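Local structure of fumarate reductase iron-sulfur subunit (Mycolicibacterium smegmatis, 7D6V) at the interface of chains A and B and the interface of chains C and A. The protein carries electrons through three iron-sulfur clusters from the flavoprotein subunit towards the membrane anchor of the mycobacterial succinate dehydrogenase Sdh1. Sequence-based numbering; all coordinates share one arbitrary frame. Chains: chain A, Fumarate reductase iron-sulfur subunit; chain B, Succinate dehydrogenase (Membrane anchor subunit); chain C, Succinate dehydrogenase subunit A.

Contact 1: the interface of chains A and B. Residues chain A 156, 160-161; chain B 128, 136, 138-141.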
ATOM      1  N   HIS A 156      -7.807 -13.349  15.910  1.00 12.42           N
ATOM      2  CA  HIS A 156      -7.731 -14.516  16.780  1.00 12.42           C
ATOM      3  C   HIS A 156      -8.467 -15.723  16.220  1.00 12.42           C
ATOM      4  O   HIS A 156      -8.241 -16.838  16.697  1.00 12.42           O
ATOM      5  CB  HIS A 156      -8.291 -14.182  18.162  1.00 12.42           C
ATOM      6  CG  HIS A 156      -9.771 -13.961  18.174  1.00 12.42           C
ATOM      7  ND1 HIS A 156     -10.641 -14.791  18.847  1.00 12.42           N
ATOM      8  CD2 HIS A 156     -10.535 -13.011  17.586  1.00 12.42           C
ATOM      9  CE1 HIS A 156     -11.876 -14.359  18.677  1.00 12.42           C
ATOM     10  NE2 HIS A 156     -11.839 -13.281  17.916  1.00 12.42           N
ATOM     11  N   ASP A 160      -5.296 -18.126  16.723  1.00 13.98           N
ATOM     12  CA  ASP A 160      -5.341 -19.023  17.867  1.00 13.98           C
ATOM     13  C   ASP A 160      -5.995 -20.361  17.559  1.00 13.98           C
ATOM     14  O   ASP A 160      -6.067 -21.213  18.448  1.00 13.98           O
ATOM     15  CB  ASP A 160      -6.067 -18.349  19.032  1.00 13.98           C
ATOM     16  CG  ASP A 160      -5.302 -17.165  19.582  1.00 13.98           C
ATOM     17  OD1 ASP A 160      -5.832 -16.039  19.547  1.00 13.98           O
ATOM     18  OD2 ASP A 160      -4.155 -17.356  20.032  1.00 13.98           O
ATOM     19  N   HIS A 161      -6.458 -20.577  16.330  1.00 13.98           N
ATOM     20  CA  HIS A 161      -7.165 -21.803  15.969  1.00 13.98           C
ATOM     21  C   HIS A 161      -6.781 -22.186  14.548  1.00 13.98           C
ATOM     22  O   HIS A 161      -7.191 -21.523  13.592  1.00 13.98           O
ATOM     23  CB  HIS A 161      -8.675 -21.624  16.101  1.00 13.98           C
ATOM     24  CG  HIS A 161      -9.102 -21.171  17.459  1.00 13.98           C
ATOM     25  ND1 HIS A 161      -9.215 -22.031  18.529  1.00 13.98           N
ATOM     26  CD2 HIS A 161      -9.413 -19.943  17.930  1.00 13.98           C
ATOM     27  CE1 HIS A 161      -9.589 -21.354  19.598  1.00 13.98           C
ATOM     28  NE2 HIS A 161      -9.715 -20.084  19.262  1.00 13.98           N
TER
ATOM     29  N   SER B 128     -12.073 -13.561  24.398  1.00 14.95           N
ATOM     30  CA  SER B 128     -11.945 -14.094  23.048  1.00 14.95           C
ATOM     31  C   SER B 128     -10.604 -13.641  22.475  1.00 14.95           C
ATOM     32  O   SER B 128      -9.725 -14.483  22.307  1.00 14.95           O
ATOM     33  CB  SER B 128     -13.138 -13.700  22.184  1.00 14.95           C
ATOM     34  OG  SER B 128     -14.254 -14.516  22.480  1.00 14.95           O
ATOM     35  N   GLU B 136      -5.326 -17.150  23.138  1.00 16.02           N
ATOM     36  CA  GLU B 136      -6.588 -17.436  23.803  1.00 16.02           C
ATOM     37  C   GLU B 136      -6.435 -18.479  24.907  1.00 16.02           C
ATOM     38  O   GLU B 136      -5.637 -19.412  24.790  1.00 16.02           O
ATOM     39  CB  GLU B 136      -7.608 -17.956  22.801  1.00 16.02           C
ATOM     40  CG  GLU B 136      -8.344 -16.880  22.095  1.00 16.02           C
ATOM     41  CD  GLU B 136      -9.340 -17.393  21.083  1.00 16.02           C
ATOM     42  OE1 GLU B 136      -8.957 -18.206  20.224  1.00 16.02           O
ATOM     43  OE2 GLU B 136     -10.512 -16.977  21.144  1.00 16.02           O
ATOM     44  N   HIS B 138      -8.895 -20.429  25.168  1.00 15.86           N
ATOM     45  CA  HIS B 138      -9.885 -21.337  24.606  1.00 15.86           C
ATOM     46  C   HIS B 138      -9.240 -22.209  23.537  1.00 15.86           C
ATOM     47  O   HIS B 138      -8.385 -21.745  22.778  1.00 15.86           O
ATOM     48  CB  HIS B 138     -11.056 -20.569  23.987  1.00 15.86           C
ATOM     49  CG  HIS B 138     -11.782 -19.678  24.946  1.00 15.86           C
ATOM     50  ND1 HIS B 138     -12.668 -20.159  25.886  1.00 15.86           N
ATOM     51  CD2 HIS B 138     -11.767 -18.333  25.098  1.00 15.86           C
ATOM     52  CE1 HIS B 138     -13.161 -19.150  26.580  1.00 15.86           C
ATOM     53  NE2 HIS B 138     -12.631 -18.031  26.122  1.00 15.86           N
ATOM     54  N   ALA B 139      -9.660 -23.471  23.474  1.00 15.91           N
ATOM     55  CA  ALA B 139      -9.139 -24.395  22.474  1.00 15.91           C
ATOM     56  C   ALA B 139     -10.008 -24.442  21.222  1.00 15.91           C
ATOM     57  O   ALA B 139      -9.484 -24.550  20.109  1.00 15.91           O
ATOM     58  CB  ALA B 139      -9.008 -25.796  23.070  1.00 15.91           C
ATOM     59  N   LYS B 140     -11.325 -24.361  21.383  1.00 15.50           N
ATOM     60  CA  LYS B 140     -12.258 -24.307  20.272  1.00 15.50           C
ATOM     61  C   LYS B 140     -12.894 -22.925  20.202  1.00 15.50           C
ATOM     62  O   LYS B 140     -12.982 -22.214  21.205  1.00 15.50           O
ATOM     63  CB  LYS B 140     -13.343 -25.378  20.406  1.00 15.50           C
ATOM     64  CG  LYS B 140     -12.809 -26.796  20.398  1.00 15.50           C
ATOM     65  CD  LYS B 140     -12.229 -27.141  19.041  1.00 15.50           C
ATOM     66  CE  LYS B 140     -11.756 -28.580  18.982  1.00 15.50           C
ATOM     67  NZ  LYS B 140     -11.151 -28.892  17.659  1.00 15.50           N
ATOM     68  N   TYR B 141     -13.331 -22.548  19.004  1.00 13.58           N
ATOM     69  CA  TYR B 141     -13.952 -21.242  18.798  1.00 13.58           C
ATOM     70  C   TYR B 141     -14.873 -21.320  17.595  1.00 13.58           C
ATOM     71  O   TYR B 141     -14.425 -21.656  16.495  1.00 13.58           O
ATOM     72  CB  TYR B 141     -12.893 -20.166  18.597  1.00 13.58           C
ATOM     73  CG  TYR B 141     -13.440 -18.831  18.156  1.00 13.58           C
ATOM     74  CD1 TYR B 141     -13.972 -17.938  19.073  1.00 13.58           C
ATOM     75  CD2 TYR B 141     -13.416 -18.462  16.822  1.00 13.58           C
ATOM     76  CE1 TYR B 141     -14.470 -16.721  18.670  1.00 13.58           C
ATOM     77  CE2 TYR B 141     -13.911 -17.252  16.411  1.00 13.58           C
ATOM     78  CZ  TYR B 141     -14.435 -16.384  17.337  1.00 13.58           C
ATOM     79  OH  TYR B 141     -14.928 -15.172  16.922  1.00 13.58           O
TER
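A:His156 and A:His161 both turn their imidazoles towards the carboxylate of B:Glu136, an example of one acidic side chain placed between two histidines of its partner. Among the polar contacts, A:His156 ND1 donates to B:Glu136 OE2 at 3.2 Å. The oxygen lies close to the imidazole plane, yet the nitrogen meets it from above the carboxylate, the two planes standing 87° apart. With CG between its own backbone N and carbonyl carbon (chi1 69°), A:His156 directs ND1 at that carboxylate. The other carboxylate oxygen, OE1, faces A:His161 NE2, but the two are modelled too close together for the pairing to be more than doubtful. The other ring nitrogen, A:His161 ND1, makes a weak hydrogen bond of 3.0 Å to the backbone carbonyl B:Ala139 O. The backbone B:Glu136 N likewise gives a weak one to the carboxylate oxygen A:Asp160 OD2.

Aromatic contacts come from B:Tyr141. Its CB sits over one face of the A:His161 imidazole, 3.6 Å from the ring centroid. The imidazole of A:His156 turns an edge to the face of the phenol ring, the planes inclined at 65°.

Charge on the imidazole of A:His156 would probably strengthen its attraction to B:Glu136. The site thus appears to fasten the cluster-bearing subunit to a loop of the membrane anchor.

Contact 2: the interface of chains C and A. Residues chain C 108-110; chain A 131-133, 136, 140.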
ATOM      1  N   PHE C 108     -11.084   4.899 -10.244  1.00 15.04           N
ATOM      2  CA  PHE C 108     -10.410   6.185 -10.201  1.00 15.04           C
ATOM      3  C   PHE C 108     -11.308   7.232  -9.548  1.00 15.04           C
ATOM      4  O   PHE C 108     -12.466   6.976  -9.213  1.00 15.04           O
ATOM      5  CB  PHE C 108     -10.026   6.640 -11.608  1.00 15.04           C
ATOM      6  CG  PHE C 108      -9.010   5.768 -12.277  1.00 15.04           C
ATOM      7  CD1 PHE C 108      -7.658   6.007 -12.111  1.00 15.04           C
ATOM      8  CD2 PHE C 108      -9.404   4.715 -13.081  1.00 15.04           C
ATOM      9  CE1 PHE C 108      -6.721   5.211 -12.730  1.00 15.04           C
ATOM     10  CE2 PHE C 108      -8.470   3.914 -13.702  1.00 15.04           C
ATOM     11  CZ  PHE C 108      -7.127   4.162 -13.527  1.00 15.04           C
ATOM     12  N   ASP C 109     -10.756   8.425  -9.362  1.00 15.35           N
ATOM     13  CA  ASP C 109     -11.577   9.563  -8.981  1.00 15.35           C
ATOM     14  C   ASP C 109     -12.465   9.967 -10.150  1.00 15.35           C
ATOM     15  O   ASP C 109     -12.129   9.752 -11.316  1.00 15.35           O
ATOM     16  CB  ASP C 109     -10.703  10.736  -8.545  1.00 15.35           C
ATOM     17  CG  ASP C 109     -10.067  10.515  -7.192  1.00 15.35           C
ATOM     18  OD1 ASP C 109      -8.992  11.093  -6.938  1.00 15.35           O
ATOM     19  OD2 ASP C 109     -10.639   9.762  -6.379  1.00 15.35           O
ATOM     20  N   ARG C 110     -13.614  10.551  -9.832  1.00 14.88           N
ATOM     21  CA  ARG C 110     -14.636  10.824 -10.829  1.00 14.88           C
ATOM     22  C   ARG C 110     -14.838  12.320 -11.010  1.00 14.88           C
ATOM     23  O   ARG C 110     -14.550  13.119 -10.116  1.00 14.88           O
ATOM     24  CB  ARG C 110     -15.969  10.170 -10.447  1.00 14.88           C
ATOM     25  CG  ARG C 110     -15.846   8.786  -9.843  1.00 14.88           C
ATOM     26  CD  ARG C 110     -15.165   7.812 -10.787  1.00 14.88           C
ATOM     27  NE  ARG C 110     -15.894   7.638 -12.038  1.00 14.88           N
ATOM     28  CZ  ARG C 110     -15.455   6.908 -13.056  1.00 14.88           C
ATOM     29  NH1 ARG C 110     -14.292   6.287 -12.967  1.00 14.88           N
ATOM     30  NH2 ARG C 110     -16.176   6.799 -14.159  1.00 14.88           N
TER
ATOM     31  N   MET A 131     -19.632   6.510 -13.233  1.00 15.73           N
ATOM     32  CA  MET A 131     -19.789   6.374 -11.794  1.00 15.73           C
ATOM     33  C   MET A 131     -19.611   7.733 -11.140  1.00 15.73           C
ATOM     34  O   MET A 131     -18.713   8.493 -11.507  1.00 15.73           O
ATOM     35  CB  MET A 131     -18.781   5.379 -11.207  1.00 15.73           C
ATOM     36  CG  MET A 131     -18.868   3.980 -11.787  1.00 15.73           C
ATOM     37  SD  MET A 131     -17.634   2.862 -11.112  1.00 15.73           S
ATOM     38  CE  MET A 131     -16.263   3.181 -12.211  1.00 15.73           C
ATOM     39  N   GLN A 132     -20.467   8.036 -10.173  1.00 15.11           N
ATOM     40  CA  GLN A 132     -20.325   9.243  -9.375  1.00 15.11           C
ATOM     41  C   GLN A 132     -19.391   8.987  -8.196  1.00 15.11           C
ATOM     42  O   GLN A 132     -19.217   7.853  -7.746  1.00 15.11           O
ATOM     43  CB  GLN A 132     -21.689   9.728  -8.886  1.00 15.11           C
ATOM     44  CG  GLN A 132     -22.672  10.040 -10.005  1.00 15.11           C
ATOM     45  CD  GLN A 132     -22.253  11.237 -10.838  1.00 15.11           C
ATOM     46  OE1 GLN A 132     -21.705  12.205 -10.319  1.00 15.11           O
ATOM     47  NE2 GLN A 132     -22.511  11.172 -12.136  1.00 15.11           N
ATOM     48  N   GLN A 133     -18.780  10.066  -7.703  1.00 14.52           N
ATOM     49  CA  GLN A 133     -17.775   9.941  -6.651  1.00 14.52           C
ATOM     50  C   GLN A 133     -18.370   9.382  -5.362  1.00 14.52           C
ATOM     51  O   GLN A 133     -17.759   8.526  -4.704  1.00 14.52           O
ATOM     52  CB  GLN A 133     -17.121  11.297  -6.394  1.00 14.52           C
ATOM     53  CG  GLN A 133     -16.016  11.268  -5.361  1.00 14.52           C
ATOM     54  CD  GLN A 133     -14.799  10.505  -5.834  1.00 14.52           C
ATOM     55  OE1 GLN A 133     -14.341  10.682  -6.958  1.00 14.52           O
ATOM     56  NE2 GLN A 133     -14.266   9.652  -4.973  1.00 14.52           N
ATOM     57  N   VAL A 136     -18.582   5.704  -5.242  1.00 14.00           N
ATOM     58  CA  VAL A 136     -17.340   4.939  -5.230  1.00 14.00           C
ATOM     59  C   VAL A 136     -16.486   5.199  -4.001  1.00 14.00           C
ATOM     60  O   VAL A 136     -15.452   4.533  -3.843  1.00 14.00           O
ATOM     61  CB  VAL A 136     -16.506   5.192  -6.504  1.00 14.00           C
ATOM     62  CG1 VAL A 136     -17.370   5.045  -7.742  1.00 14.00           C
ATOM     63  CG2 VAL A 136     -15.860   6.565  -6.456  1.00 14.00           C
ATOM     64  N   GLN A 140     -13.501   2.815  -2.582  1.00 13.90           N
ATOM     65  CA  GLN A 140     -12.184   3.420  -2.704  1.00 13.90           C
ATOM     66  C   GLN A 140     -11.441   3.392  -1.381  1.00 13.90           C
ATOM     67  O   GLN A 140     -10.208   3.319  -1.366  1.00 13.90           O
ATOM     68  CB  GLN A 140     -12.316   4.855  -3.209  1.00 13.90           C
ATOM     69  CG  GLN A 140     -12.342   4.974  -4.711  1.00 13.90           C
ATOM     70  CD  GLN A 140     -12.191   6.399  -5.176  1.00 13.90           C
ATOM     71  OE1 GLN A 140     -12.415   7.337  -4.417  1.00 13.90           O
ATOM     72  NE2 GLN A 140     -11.818   6.572  -6.434  1.00 13.90           N
TER
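Bends at chi2 and chi3 of C:Arg110 bring its guanidinium obliquely across A:Met131, while A:Gln133, whose CG is anti to its backbone N (chi1 -177°), bends at chi2 to lift its amide towards the C:Arg110 backbone. Here a single arginine docks through its main chain and its side chain at once. The backbone C:Arg110 N donates to the side-chain carbonyl oxygen A:Gln133 OE1 at 3.0 Å, approaching almost in line with the C=O bond. The guanidinium C:Arg110 NE donates to the backbone A:Met131 O, also at 3.0 Å, from above the carbonyl plane.

Apolar contacts flank these bonds. The methyl A:Met131 CE lies over one face of the guanidinium, towards its rim and 3.9 Å from C:Arg110 CZ. C:Arg110 CG also packs against A:Val136 CG2 and lies 3.9 Å from A:Gln133 CA.

A second-shell bond orients the glutamine: A:Gln133 NE2 donates a hydrogen bond to A:Gln140 OE1 at 3.0 Å, which would help settle which end of the A:Gln133 amide faces chain C. A:Gln140 NE2 in turn makes a weak hydrogen bond to the carboxylate C:Asp109 OD2, their amide and carboxylate planes 67° apart.

A:Gln133, A:Val136 and A:Gln140 belong to helix 133-142 of chain A, and A:Met131 to the loop leading into it; the flavoprotein brings its loop of residues 108-110 against this helix and its approach.

About 40 Å separates the C-alpha centres of contact 1 and contact 2, and no residue is common to both. Chain A is the shared partner: contact 2 draws on helix 133-142 and the loop before it, contact 1 on helix 156-159 and the loop that follows. These stretches are close in sequence, with cysteines of the [4Fe-4S] and [3Fe-4S] sites, A:Cys145 to A:Cys155, between them. A short region of the iron-sulfur subunit therefore touches the flavoprotein at one end and the membrane anchor at the other, in keeping with its place as the electron-carrying bridge of the complex.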